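Local coordinates for protein monopolin complex subunit CSM1 (Candida glabrata, PDB 6MJC) that serves as a subunit of monopolin and binds a peptide of the kinetochore protein Dsn1, an interaction that probably recruits the complex to kinetochores, at residues F33-G38 with M44-G49; L94-P97 with Q103-I106; E81-K84 with L90-T93; D11-E14 with G18-V21; R23-E26 with L31-D34. One frame throughout, in Å; residues are numbered along the deposited sequence.

Interaction 1: residues F33-G38 with M44-G49; sequences FDTSQG and MDYKLG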
loop_
_atom_site.group_PDB
_atom_site.type_symbol
_atom_site.label_atom_id
_atom_site.label_comp_id
_atom_site.label_asym_id
_atom_site.label_seq_id
_atom_site.Cartn_x
_atom_site.Cartn_y
_atom_site.Cartn_z
ATOM N N PHE A 33 6.006 -2.519 3.927
ATOM C CA PHE A 33 5.992 -3.883 3.419
ATOM C C PHE A 33 5.394 -3.990 2.031
ATOM O O PHE A 33 4.535 -3.202 1.648
ATOM C CB PHE A 33 5.241 -4.832 4.324
ATOM C CG PHE A 33 3.889 -4.373 4.716
ATOM C CD1 PHE A 33 3.744 -3.571 5.828
ATOM C CD2 PHE A 33 2.763 -4.762 4.026
ATOM C CE1 PHE A 33 2.512 -3.152 6.243
ATOM C CE2 PHE A 33 1.496 -4.359 4.455
ATOM C CZ PHE A 33 1.376 -3.546 5.557
ATOM N N ASP A 34 5.878 -4.978 1.284
ATOM C CA ASP A 34 5.412 -5.229 -0.073
ATOM C C ASP A 34 4.247 -6.197 0.030
ATOM O O ASP A 34 4.292 -7.138 0.827
ATOM C CB ASP A 34 6.491 -5.864 -0.938
ATOM C CG ASP A 34 7.385 -4.856 -1.587
ATOM O OD1 ASP A 34 7.298 -3.657 -1.263
ATOM O OD2 ASP A 34 8.184 -5.276 -2.441
ATOM N N THR A 35 3.223 -5.985 -0.785
ATOM C CA THR A 35 1.984 -6.740 -0.685
ATOM C C THR A 35 1.541 -7.114 -2.089
ATOM O O THR A 35 1.726 -6.344 -3.041
ATOM C CB THR A 35 0.860 -5.909 -0.052
ATOM O OG1 THR A 35 1.330 -5.277 1.136
ATOM C CG2 THR A 35 -0.317 -6.791 0.299
ATOM N N SER A 36 0.962 -8.295 -2.196
ATOM C CA SER A 36 0.212 -8.760 -3.345
ATOM C C SER A 36 -1.213 -8.989 -2.878
ATOM O O SER A 36 -1.437 -9.643 -1.850
ATOM C CB SER A 36 0.852 -10.043 -3.900
ATOM O OG SER A 36 0.083 -10.565 -4.950
ATOM N N GLN A 37 -2.170 -8.427 -3.591
ATOM C CA GLN A 37 -3.570 -8.593 -3.234
ATOM C C GLN A 37 -4.351 -9.044 -4.453
ATOM O O GLN A 37 -4.045 -8.634 -5.578
ATOM C CB GLN A 37 -4.158 -7.293 -2.701
ATOM C CG GLN A 37 -5.481 -7.489 -2.112
ATOM C CD GLN A 37 -6.063 -6.285 -1.459
ATOM O OE1 GLN A 37 -5.378 -5.355 -1.096
ATOM N NE2 GLN A 37 -7.366 -6.309 -1.298
ATOM N N GLY A 38 -5.333 -9.911 -4.237
ATOM C CA GLY A 38 -6.256 -10.303 -5.284
ATOM C C GLY A 38 -6.142 -11.777 -5.619
ATOM O O GLY A 38 -5.188 -12.461 -5.259
ATOM N N MET A 44 -2.879 -7.171 -7.880
ATOM C CA MET A 44 -2.185 -5.907 -7.764
ATOM C C MET A 44 -1.091 -6.028 -6.714
ATOM O O MET A 44 -1.332 -6.548 -5.613
ATOM C CB MET A 44 -3.172 -4.813 -7.392
ATOM C CG MET A 44 -2.564 -3.457 -7.261
ATOM S SD MET A 44 -2.167 -2.812 -8.915
ATOM C CE MET A 44 -1.299 -1.395 -8.340
ATOM N N ASP A 45 0.112 -5.612 -7.088
ATOM C CA ASP A 45 1.210 -5.504 -6.154
ATOM C C ASP A 45 1.357 -4.052 -5.726
ATOM O O ASP A 45 1.257 -3.116 -6.538
ATOM C CB ASP A 45 2.529 -6.029 -6.743
ATOM C CG ASP A 45 2.603 -7.542 -6.789
ATOM O OD1 ASP A 45 2.940 -8.178 -5.770
ATOM O OD2 ASP A 45 2.353 -8.100 -7.862
ATOM N N TYR A 46 1.594 -3.865 -4.441
ATOM C CA TYR A 46 1.808 -2.525 -3.904
ATOM C C TYR A 46 2.623 -2.619 -2.629
ATOM O O TYR A 46 2.722 -3.673 -1.993
ATOM C CB TYR A 46 0.477 -1.791 -3.650
ATOM C CG TYR A 46 -0.504 -2.468 -2.698
ATOM C CD1 TYR A 46 -0.477 -2.177 -1.342
ATOM C CD2 TYR A 46 -1.463 -3.345 -3.154
ATOM C CE1 TYR A 46 -1.388 -2.790 -0.441
ATOM C CE2 TYR A 46 -2.375 -3.970 -2.263
ATOM C CZ TYR A 46 -2.332 -3.672 -0.926
ATOM O OH TYR A 46 -3.227 -4.242 -0.030
ATOM N N LYS A 47 3.165 -1.484 -2.234
ATOM C CA LYS A 47 3.896 -1.330 -0.983
ATOM C C LYS A 47 3.097 -0.392 -0.095
ATOM O O LYS A 47 2.567 0.602 -0.587
ATOM C CB LYS A 47 5.278 -0.757 -1.316
ATOM C CG LYS A 47 6.253 -0.628 -0.189
ATOM C CD LYS A 47 7.528 -0.004 -0.826
ATOM C CE LYS A 47 8.524 0.307 0.235
ATOM N NZ LYS A 47 9.662 0.990 -0.378
ATOM N N LEU A 48 2.941 -0.742 1.186
ATOM C CA LEU A 48 2.357 0.141 2.190
ATOM C C LEU A 48 3.458 0.613 3.126
ATOM O O LEU A 48 4.299 -0.179 3.573
ATOM C CB LEU A 48 1.277 -0.566 3.012
ATOM C CG LEU A 48 -0.048 -0.836 2.298
ATOM C CD1 LEU A 48 -0.996 -1.354 3.304
ATOM C CD2 LEU A 48 -0.600 0.407 1.595
ATOM N N GLY A 49 3.401 1.878 3.475
ATOM C CA GLY A 49 4.230 2.418 4.524
ATOM C C GLY A 49 3.410 2.975 5.663
ATOM O O GLY A 49 2.472 3.738 5.438
HETATM O O HOH W 1 4.307 -7.113 -3.948
#
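Tyr-46 carries its ring between its own backbone N and carbonyl carbon (chi1 58°), which lays the ring across Thr-35, and Gln-37 comes to meet it with CG trans to the backbone N (chi1 -170°) and the chain stretched out. Tyr-46 OH therefore donates a short hydrogen bond of 2.6 Å to Gln-37 OE1, which lies at the edge of the ring near its plane. Thr-35 CB covers one face of the same ring, a CH-pi contact 4.0 Å from the centroid. Phe-33 repeats the Tyr-46 torsion and sets a ring face against Leu-48 CB, 4.2 Å from centroid to carbon. Phe-33, Thr-35 and Gln-37 are the hydrogen-bonded partners of Leu-48, Tyr-46 and Met-44 in a beta hairpin at the centre of an antiparallel sheet, where six backbone hydrogen bonds join the two segments. On the face of Asp-34 and Lys-47, Asp-34 OD1 rests on the aliphatic Lys-47 CG at 3.4 Å, while Lys-47 NZ is hydrogen-bonded to Tyr-25 OH. A water donates to Asp-45 OD1, and weakly to Thr-35 O; Asp-45 OD2 forms a salt bridge with Arg-74. Buried Thr-35 OG1 has no modelled partner, and Phe-104 of helix 101-113 meets Tyr-46 edge-to-face.

Interaction 2: residues L94-P97 with Q103-I106; sequences LSFP and QFYI
Phe-96 and Phe-104 make this contact alone, and it is aromatic in kind. Their ring planes are tilted by only 23°, but the rings have slid past each other until the centroids stand 5.3 Å apart, so there is little overlap and no true stack. The apolar touch is made by one corner: Phe-96 CZ lies 3.7 Å from Phe-104 CG and 3.8 Å from Phe-104 CB, while Phe-96 CE2 approaches Phe-104 CD1 at 4.0 Å. Phe-104 projects from its helix with CG trans to the backbone N (chi1 161°), and the two side chains meet at about a right angle. In the fold, this pair joins strand 94-96, outermost within the chain's own antiparallel sheet, to helix 101-113, and both rings also contact the bound peptide. That peptide extends the sheet as a parallel strand beside Leu-94 and Ser-95, and one of its aromatic side chains meets Phe-96 edge-to-face. Polar interactions frame the apolar pair on both segments: Ser-95 OG is hydrogen-bonded to Glu-64 and to a basic side chain of the peptide, and Gln-103 OE1 to the peptide backbone. Within the protein, Phe-104 also meets the ring of Tyr-67.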
loop_
_atom_site.group_PDB
_atom_site.type_symbol
_atom_site.label_atom_id
_atom_site.label_comp_id
_atom_site.label_asym_id
_atom_site.label_seq_id
_atom_site.Cartn_x
_atom_site.Cartn_y
_atom_site.Cartn_z
ATOM N N LEU A 94 -0.004 7.440 -2.979
ATOM C CA LEU A 94 -0.993 8.101 -2.155
ATOM C C LEU A 94 -0.542 8.147 -0.696
ATOM O O LEU A 94 0.152 7.261 -0.210
ATOM C CB LEU A 94 -2.353 7.344 -2.219
ATOM C CG LEU A 94 -2.937 7.116 -3.615
ATOM C CD1 LEU A 94 -4.230 6.271 -3.532
ATOM C CD2 LEU A 94 -3.265 8.443 -4.255
ATOM N N SER A 95 -1.054 9.126 0.048
ATOM C CA SER A 95 -1.017 9.180 1.502
ATOM C C SER A 95 -2.462 9.222 1.998
ATOM O O SER A 95 -3.339 9.838 1.353
ATOM C CB SER A 95 -0.229 10.418 1.975
ATOM O OG SER A 95 -0.408 10.633 3.349
ATOM N N PHE A 96 -2.732 8.564 3.128
ATOM C CA PHE A 96 -4.058 8.658 3.721
ATOM C C PHE A 96 -3.961 8.326 5.206
ATOM O O PHE A 96 -2.997 7.682 5.650
ATOM C CB PHE A 96 -5.099 7.766 2.975
ATOM C CG PHE A 96 -4.702 6.310 2.780
ATOM C CD1 PHE A 96 -4.931 5.382 3.780
ATOM C CD2 PHE A 96 -4.169 5.897 1.606
ATOM C CE1 PHE A 96 -4.572 4.027 3.597
ATOM C CE2 PHE A 96 -3.831 4.571 1.396
ATOM C CZ PHE A 96 -4.036 3.638 2.407
ATOM N N PRO A 97 -4.893 8.823 6.007
ATOM C CA PRO A 97 -4.872 8.525 7.445
ATOM C C PRO A 97 -5.213 7.069 7.728
ATOM O O PRO A 97 -5.824 6.362 6.916
ATOM C CB PRO A 97 -5.915 9.482 8.022
ATOM C CG PRO A 97 -6.863 9.694 6.896
ATOM C CD PRO A 97 -6.018 9.714 5.649
ATOM N N GLN A 103 -11.268 1.438 4.390
ATOM C CA GLN A 103 -11.856 1.853 3.117
ATOM C C GLN A 103 -10.936 1.495 1.951
ATOM O O GLN A 103 -11.399 1.083 0.883
ATOM C CB GLN A 103 -12.146 3.359 3.125
ATOM C CG GLN A 103 -13.163 3.844 4.148
ATOM C CD GLN A 103 -13.291 5.358 4.142
ATOM O OE1 GLN A 103 -13.338 5.990 3.084
ATOM N NE2 GLN A 103 -13.328 5.948 5.324
ATOM N N PHE A 104 -9.631 1.690 2.126
ATOM C CA PHE A 104 -8.662 1.384 1.077
ATOM C C PHE A 104 -8.680 -0.099 0.737
ATOM O O PHE A 104 -8.770 -0.480 -0.429
ATOM C CB PHE A 104 -7.259 1.757 1.524
ATOM C CG PHE A 104 -6.179 1.078 0.705
ATOM C CD1 PHE A 104 -5.779 1.602 -0.494
ATOM C CD2 PHE A 104 -5.605 -0.116 1.117
ATOM C CE1 PHE A 104 -4.808 0.975 -1.254
ATOM C CE2 PHE A 104 -4.636 -0.748 0.362
ATOM C CZ PHE A 104 -4.252 -0.218 -0.843
ATOM N N TYR A 105 -8.663 -0.957 1.766
ATOM C CA TYR A 105 -8.619 -2.394 1.528
ATOM C C TYR A 105 -9.896 -2.865 0.844
ATOM O O TYR A 105 -9.855 -3.687 -0.071
ATOM C CB TYR A 105 -8.400 -3.141 2.848
ATOM C CG TYR A 105 -8.687 -4.628 2.757
ATOM C CD1 TYR A 105 -7.755 -5.519 2.203
ATOM C CD2 TYR A 105 -9.870 -5.128 3.210
ATOM C CE1 TYR A 105 -8.051 -6.887 2.132
ATOM C CE2 TYR A 105 -10.174 -6.504 3.164
ATOM C CZ TYR A 105 -9.253 -7.363 2.611
ATOM O OH TYR A 105 -9.596 -8.694 2.576
ATOM N N ILE A 106 -11.039 -2.338 1.263
ATOM C CA ILE A 106 -12.308 -2.706 0.643
ATOM C C ILE A 106 -12.354 -2.266 -0.813
ATOM O O ILE A 106 -12.795 -3.025 -1.682
ATOM C CB ILE A 106 -13.475 -2.096 1.419
ATOM C CG1 ILE A 106 -13.565 -2.702 2.819
ATOM C CG2 ILE A 106 -14.799 -2.336 0.662
ATOM C CD1 ILE A 106 -14.578 -2.057 3.722
#

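Interaction 3: residues E81-K84 with L90-T93; sequences ELQK and LFET
Phe-91 drives the far end of its ring into the helical turn at Leu-82 and Gln-83. With CG trans to its carbonyl carbon (chi1 -61°), the ring is carried out from the loop so that CZ leads. Leu-82 O lies near the ring plane, 3.5 Å from Phe-91 CZ, and Leu-82 CB comes in at the same rim, in plane and 4.0 Å from CZ. Gln-83 approaches differently, from above: its CG sits over one face of the ring, 4.1 Å from the centroid and displaced toward the rim, in a CH-pi contact. The glutamine chain then runs on extended past CG, and its amide plane is turned 64° from the ring. No hydrogen bond crosses between the segments; the contact is one of shape and dispersion, apolar toward Leu-82 and bordered by solvent at Gln-83. Leu-71 and Leu-86 add further apolar cover to Phe-91, and Leu-82 reaches Leu-112 of helix 101-113. Further along the loop, Glu-92 forms a salt bridge with a basic side chain of the bound peptide. The arrangement is a helix-to-strand connection in which an aromatic side chain from the loop packs against helix 76-85 before the chain enters strand 94-96, which pairs with the bound peptide.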
loop_
_atom_site.group_PDB
_atom_site.type_symbol
_atom_site.label_atom_id
_atom_site.label_comp_id
_atom_site.label_asym_id
_atom_site.label_seq_id
_atom_site.Cartn_x
_atom_site.Cartn_y
_atom_site.Cartn_z
ATOM N N GLU A 81 -5.705 -4.615 -18.091
ATOM C CA GLU A 81 -6.886 -5.133 -17.395
ATOM C C GLU A 81 -7.100 -4.383 -16.098
ATOM O O GLU A 81 -8.225 -4.003 -15.766
ATOM C CB GLU A 81 -6.729 -6.628 -17.126
ATOM C CG GLU A 81 -6.797 -7.487 -18.391
ATOM C CD GLU A 81 -8.199 -7.521 -18.974
ATOM O OE1 GLU A 81 -9.162 -7.338 -18.205
ATOM O OE2 GLU A 81 -8.332 -7.729 -20.190
ATOM N N LEU A 82 -6.031 -4.150 -15.348
ATOM C CA LEU A 82 -6.192 -3.460 -14.077
ATOM C C LEU A 82 -6.704 -2.036 -14.287
ATOM O O LEU A 82 -7.494 -1.535 -13.484
ATOM C CB LEU A 82 -4.858 -3.425 -13.316
ATOM C CG LEU A 82 -4.433 -4.777 -12.754
ATOM C CD1 LEU A 82 -3.001 -4.713 -12.222
ATOM C CD2 LEU A 82 -5.395 -5.235 -11.668
ATOM N N GLN A 83 -6.251 -1.360 -15.347
ATOM C CA GLN A 83 -6.643 0.026 -15.570
ATOM C C GLN A 83 -8.117 0.159 -15.904
ATOM O O GLN A 83 -8.686 1.234 -15.685
ATOM C CB GLN A 83 -5.795 0.643 -16.667
ATOM C CG GLN A 83 -4.405 0.915 -16.117
ATOM C CD GLN A 83 -3.539 1.661 -17.065
ATOM O OE1 GLN A 83 -3.244 1.189 -18.150
ATOM N NE2 GLN A 83 -3.126 2.853 -16.664
ATOM N N LYS A 84 -8.744 -0.906 -16.415
ATOM C CA LYS A 84 -10.186 -0.880 -16.621
ATOM C C LYS A 84 -10.919 -0.993 -15.301
ATOM O O LYS A 84 -11.992 -0.410 -15.125
ATOM C CB LYS A 84 -10.636 -2.033 -17.514
ATOM C CG LYS A 84 -10.195 -2.010 -18.944
ATOM C CD LYS A 84 -10.758 -3.260 -19.686
ATOM C CE LYS A 84 -9.904 -3.655 -20.886
ATOM N NZ LYS A 84 -10.333 -4.950 -21.498
ATOM N N LEU A 90 -5.477 4.703 -7.893
ATOM C CA LEU A 90 -4.712 3.558 -7.441
ATOM C C LEU A 90 -3.507 3.249 -8.330
ATOM O O LEU A 90 -2.820 2.261 -8.078
ATOM C CB LEU A 90 -5.612 2.328 -7.328
ATOM C CG LEU A 90 -6.668 2.347 -6.219
ATOM C CD1 LEU A 90 -7.438 1.057 -6.199
ATOM C CD2 LEU A 90 -5.971 2.598 -4.870
ATOM N N PHE A 91 -3.231 4.054 -9.337
ATOM C CA PHE A 91 -2.011 3.972 -10.138
ATOM C C PHE A 91 -1.064 5.128 -9.794
ATOM O O PHE A 91 -0.110 5.411 -10.536
ATOM C CB PHE A 91 -2.404 3.917 -11.629
ATOM C CG PHE A 91 -3.241 2.699 -11.943
ATOM C CD1 PHE A 91 -2.648 1.443 -12.091
ATOM C CD2 PHE A 91 -4.646 2.775 -11.959
ATOM C CE1 PHE A 91 -3.424 0.296 -12.278
ATOM C CE2 PHE A 91 -5.410 1.664 -12.170
ATOM C CZ PHE A 91 -4.821 0.404 -12.313
ATOM N N GLU A 92 -1.300 5.805 -8.676
ATOM C CA GLU A 92 -0.332 6.776 -8.187
ATOM C C GLU A 92 0.005 6.575 -6.721
ATOM O O GLU A 92 -0.711 5.901 -5.962
ATOM C CB GLU A 92 -0.832 8.215 -8.356
ATOM C CG GLU A 92 -2.270 8.391 -8.091
ATOM C CD GLU A 92 -2.738 9.774 -8.483
ATOM O OE1 GLU A 92 -1.934 10.725 -8.364
ATOM O OE2 GLU A 92 -3.898 9.907 -8.916
ATOM N N THR A 93 1.093 7.204 -6.297
ATOM C CA THR A 93 1.467 7.109 -4.878
ATOM C C THR A 93 0.553 7.988 -4.048
ATOM O O THR A 93 0.352 9.142 -4.385
ATOM C CB THR A 93 2.931 7.518 -4.668
ATOM O OG1 THR A 93 3.723 6.583 -5.409
ATOM C CG2 THR A 93 3.290 7.482 -3.187
#

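Interaction 4: residues D11-E14 with G18-V21; sequences DLFE and GVRV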
loop_
_atom_site.group_PDB
_atom_site.type_symbol
_atom_site.label_atom_id
_atom_site.label_comp_id
_atom_site.label_asym_id
_atom_site.label_seq_id
_atom_site.Cartn_x
_atom_site.Cartn_y
_atom_site.Cartn_z
ATOM N N ASP A 11 0.672 -6.422 11.603
ATOM C CA ASP A 11 0.501 -7.853 11.868
ATOM C C ASP A 11 -0.900 -8.322 11.494
ATOM O O ASP A 11 -1.091 -9.443 11.009
ATOM C CB ASP A 11 0.773 -8.150 13.344
ATOM C CG ASP A 11 2.231 -8.120 13.676
ATOM O OD1 ASP A 11 3.029 -7.961 12.731
ATOM O OD2 ASP A 11 2.569 -8.249 14.873
ATOM N N LEU A 12 -1.904 -7.511 11.784
ATOM C CA LEU A 12 -3.245 -7.875 11.376
ATOM C C LEU A 12 -3.418 -7.709 9.872
ATOM O O LEU A 12 -4.059 -8.542 9.230
ATOM C CB LEU A 12 -4.253 -7.054 12.165
ATOM C CG LEU A 12 -4.099 -7.206 13.693
ATOM C CD1 LEU A 12 -5.301 -6.353 14.242
ATOM C CD2 LEU A 12 -4.030 -8.580 14.280
ATOM N N PHE A 13 -2.813 -6.673 9.276
ATOM C CA PHE A 13 -2.994 -6.454 7.840
ATOM C C PHE A 13 -2.500 -7.650 7.028
ATOM O O PHE A 13 -3.152 -8.062 6.051
ATOM C CB PHE A 13 -2.284 -5.176 7.386
ATOM C CG PHE A 13 -2.682 -4.744 5.997
ATOM C CD1 PHE A 13 -3.780 -3.947 5.798
ATOM C CD2 PHE A 13 -1.990 -5.183 4.904
ATOM C CE1 PHE A 13 -4.174 -3.579 4.559
ATOM C CE2 PHE A 13 -2.371 -4.829 3.635
ATOM C CZ PHE A 13 -3.477 -4.016 3.457
ATOM N N GLU A 14 -1.402 -8.279 7.472
ATOM C CA GLU A 14 -0.805 -9.387 6.741
ATOM C C GLU A 14 -1.681 -10.619 6.718
ATOM O O GLU A 14 -1.430 -11.516 5.912
ATOM C CB GLU A 14 0.567 -9.757 7.328
ATOM C CG GLU A 14 0.591 -10.297 8.738
ATOM C CD GLU A 14 2.011 -10.526 9.240
ATOM O OE1 GLU A 14 2.179 -10.902 10.423
ATOM O OE2 GLU A 14 2.956 -10.332 8.443
ATOM N N GLY A 18 -6.951 -12.570 1.171
ATOM C CA GLY A 18 -6.504 -12.153 -0.141
ATOM C C GLY A 18 -5.222 -11.362 -0.167
ATOM O O GLY A 18 -4.832 -10.869 -1.234
ATOM N N VAL A 19 -4.550 -11.218 0.970
ATOM C CA VAL A 19 -3.372 -10.372 1.114
ATOM C C VAL A 19 -2.155 -11.259 1.345
ATOM O O VAL A 19 -2.178 -12.152 2.191
ATOM C CB VAL A 19 -3.558 -9.389 2.279
ATOM C CG1 VAL A 19 -2.199 -8.836 2.765
ATOM C CG2 VAL A 19 -4.485 -8.263 1.875
ATOM N N ARG A 20 -1.092 -11.011 0.592
ATOM C CA ARG A 20 0.126 -11.797 0.750
ATOM C C ARG A 20 1.280 -10.828 0.923
ATOM O O ARG A 20 1.614 -10.081 -0.004
ATOM C CB ARG A 20 0.350 -12.709 -0.452
ATOM C CG ARG A 20 -0.831 -13.611 -0.767
ATOM C CD ARG A 20 -0.643 -14.360 -2.082
ATOM N NE ARG A 20 -0.863 -13.514 -3.255
ATOM C CZ ARG A 20 -2.058 -13.121 -3.692
ATOM N NH1 ARG A 20 -3.162 -13.484 -3.056
ATOM N NH2 ARG A 20 -2.159 -12.365 -4.770
ATOM N N VAL A 21 1.909 -10.833 2.092
ATOM C CA VAL A 21 2.994 -9.882 2.360
ATOM C C VAL A 21 4.331 -10.559 2.127
ATOM O O VAL A 21 4.579 -11.632 2.654
ATOM C CB VAL A 21 2.918 -9.324 3.786
ATOM C CG1 VAL A 21 4.121 -8.417 4.070
ATOM C CG2 VAL A 21 1.632 -8.542 3.923
HETATM O O HOH W 2 0.759 -12.414 4.403
#
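The ring of Phe-13 is the flat group here, and its corner atom CE2 meets Val-19 CG1 at 4.1 Å, the two side chains lying at about a right angle. The Phe-13 side chain also touches Tyr-46 and Leu-48 of strand 44-52 and Leu-101 of helix 101-113, which place it in the core between the sheet and the helices. Val-19 has CG1 trans to its backbone N (chi1 160°), and Val-19 CG1 also lies 3.5 Å from Phe-13 O. One residue further on, the aliphatic base of Glu-14 takes over: its CB packs 3.8 Å from Val-21 CG2. No direct hydrogen bond joins the segments. Instead a water donates to Glu-14 O at 2.8 Å and accepts from Val-21 N at 3.0 Å, bridging Glu-14 to strand 19-26, an outermost strand of the chain's own sheet. The chemistry implies a graded seam, apolar at Phe-13 and Val-19, with a single water bridging two backbone groups that are too far apart to bond directly.

Interaction 5: residues R23-E26 with L31-D34; sequences RTYE and LWFD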
loop_
_atom_site.group_PDB
_atom_site.type_symbol
_atom_site.label_atom_id
_atom_site.label_comp_id
_atom_site.label_asym_id
_atom_site.label_seq_id
_atom_site.Cartn_x
_atom_site.Cartn_y
_atom_site.Cartn_z
ATOM N N ARG A 23 8.009 -8.898 1.504
ATOM C CA ARG A 23 9.195 -8.308 2.091
ATOM C C ARG A 23 8.697 -7.267 3.075
ATOM O O ARG A 23 7.718 -6.564 2.790
ATOM C CB ARG A 23 10.056 -7.676 1.000
ATOM C CG ARG A 23 11.073 -6.656 1.474
ATOM C CD ARG A 23 12.211 -7.273 2.298
ATOM N NE ARG A 23 13.194 -6.273 2.731
ATOM C CZ ARG A 23 14.163 -6.494 3.617
ATOM N NH1 ARG A 23 14.282 -7.688 4.182
ATOM N NH2 ARG A 23 15.010 -5.522 3.946
ATOM N N THR A 24 9.359 -7.182 4.226
ATOM C CA THR A 24 9.066 -6.188 5.244
ATOM C C THR A 24 10.369 -5.542 5.712
ATOM O O THR A 24 11.363 -6.237 5.916
ATOM C CB THR A 24 8.356 -6.842 6.453
ATOM O OG1 THR A 24 7.224 -7.577 5.985
ATOM C CG2 THR A 24 7.918 -5.777 7.433
ATOM N N TYR A 25 10.357 -4.228 5.918
ATOM C CA TYR A 25 11.485 -3.561 6.557
ATOM C C TYR A 25 11.006 -2.420 7.437
ATOM O O TYR A 25 9.952 -1.830 7.196
ATOM C CB TYR A 25 12.499 -3.014 5.499
ATOM C CG TYR A 25 12.041 -1.872 4.593
ATOM C CD1 TYR A 25 11.400 -2.120 3.375
ATOM C CD2 TYR A 25 12.237 -0.555 4.968
ATOM C CE1 TYR A 25 10.979 -1.089 2.549
ATOM C CE2 TYR A 25 11.815 0.499 4.151
ATOM C CZ TYR A 25 11.174 0.220 2.956
ATOM O OH TYR A 25 10.772 1.245 2.104
ATOM N N GLU A 26 11.835 -2.058 8.405
ATOM C CA GLU A 26 11.628 -0.856 9.204
ATOM C C GLU A 26 12.844 0.045 9.083
ATOM O O GLU A 26 13.969 -0.394 9.302
ATOM C CB GLU A 26 11.394 -1.224 10.666
ATOM C CG GLU A 26 10.954 -0.099 11.528
ATOM C CD GLU A 26 10.485 -0.597 12.872
ATOM O OE1 GLU A 26 10.098 0.239 13.701
ATOM O OE2 GLU A 26 10.504 -1.824 13.096
ATOM N N LEU A 31 7.445 1.723 9.122
ATOM C CA LEU A 31 7.366 0.296 8.857
ATOM C C LEU A 31 6.730 0.105 7.501
ATOM O O LEU A 31 5.667 0.678 7.239
ATOM C CB LEU A 31 6.550 -0.413 9.942
ATOM C CG LEU A 31 6.230 -1.868 9.632
ATOM C CD1 LEU A 31 7.466 -2.717 9.543
ATOM C CD2 LEU A 31 5.270 -2.411 10.714
ATOM N N TRP A 32 7.416 -0.639 6.622
ATOM C CA TRP A 32 7.053 -0.757 5.225
ATOM C C TRP A 32 6.936 -2.213 4.845
ATOM O O TRP A 32 7.693 -3.053 5.334
ATOM C CB TRP A 32 8.103 -0.079 4.284
ATOM C CG TRP A 32 8.213 1.378 4.489
ATOM C CD1 TRP A 32 8.853 2.027 5.526
ATOM C CD2 TRP A 32 7.651 2.379 3.674
ATOM N NE1 TRP A 32 8.736 3.376 5.377
ATOM C CE2 TRP A 32 7.995 3.630 4.250
ATOM C CE3 TRP A 32 6.862 2.357 2.520
ATOM C CZ2 TRP A 32 7.616 4.846 3.682
ATOM C CZ3 TRP A 32 6.477 3.575 1.960
ATOM C CH2 TRP A 32 6.849 4.797 2.546
ATOM N N PHE A 33 6.006 -2.519 3.927
ATOM C CA PHE A 33 5.992 -3.883 3.419
ATOM C C PHE A 33 5.394 -3.990 2.031
ATOM O O PHE A 33 4.535 -3.202 1.648
ATOM C CB PHE A 33 5.241 -4.832 4.324
ATOM C CG PHE A 33 3.889 -4.373 4.716
ATOM C CD1 PHE A 33 3.744 -3.571 5.828
ATOM C CD2 PHE A 33 2.763 -4.762 4.026
ATOM C CE1 PHE A 33 2.512 -3.152 6.243
ATOM C CE2 PHE A 33 1.496 -4.359 4.455
ATOM C CZ PHE A 33 1.376 -3.546 5.557
ATOM N N ASP A 34 5.878 -4.978 1.284
ATOM C CA ASP A 34 5.412 -5.229 -0.073
ATOM C C ASP A 34 4.247 -6.197 0.030
ATOM O O ASP A 34 4.292 -7.138 0.827
ATOM C CB ASP A 34 6.491 -5.864 -0.938
ATOM C CG ASP A 34 7.385 -4.856 -1.587
ATOM O OD1 ASP A 34 7.298 -3.657 -1.263
ATOM O OD2 ASP A 34 8.184 -5.276 -2.441
#
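Tyr-25 and Trp-32 are the hydrogen-bonded pair near the turn of a beta hairpin in which strands 19-26 and 30-37 run antiparallel; the axes of segments 23-26 and 31-34 approach to 4.8 Å. Tyr-25 N bonds to Trp-32 O and Trp-32 N to Tyr-25 O; further along, Asp-34 N donates to Arg-23 O at 2.9 Å. Thr-24 with Phe-33 and Glu-26 with Leu-31 are the non-hydrogen-bonded pairs. The aromatic side chains lie side by side, the phenol and indole planes only 5° apart, yet slid so that the rings barely overlap, and Trp-32 CB sits over the Tyr-25 ring, 3.6 Å from its centroid. Tyr-25 OH in turn stands above the indole, 3.5 Å from Trp-32 CG. Tyr-25 reaches this place because its CG falls between backbone N and carbonyl carbon (chi1 67°), folding the ring over its partner. Tyr-25 OH is hydrogen-bonded to a polar side chain of the bound peptide, while Trp-32 NE1 is hydrogen-bonded to Thr-29 OG1. On the opposite face Leu-31 CD1 tucks against Thr-24 CG2 at 3.7 Å, and Lys-10 of helix 5-13 packs over both. Arg-23 turns outward, away from the hairpin partner, and its NE forms a salt bridge with an acidic side chain of the bound peptide. The arrangement is that of an edge hairpin whose cross-strand aromatic pair forms part of a peptide-binding surface.

Interactions 5 and 1 are consecutive hairpins of one sheet: they share Phe-33 and Asp-34, so strand 30-37 serves both. Interaction 4 brings helix 5-13 against the same strands, with Phe-13 CD2 lying 3.6 Å from Phe-33 CE2 and Phe-13 CZ 3.5 Å from Tyr-46 OH. Interaction 2 meets interaction 1 from the helix 101-113 side, where Phe-104 CE2 approaches Tyr-46 OH at 3.8 Å, and interaction 3 joins through Met-44 SD and Leu-82 CD1, 3.9 Å apart. The bound peptide touches residues of interactions 2 and 5, whose centres stand about 17 Å apart, and reaches interaction 3 at Glu-92 and Thr-93.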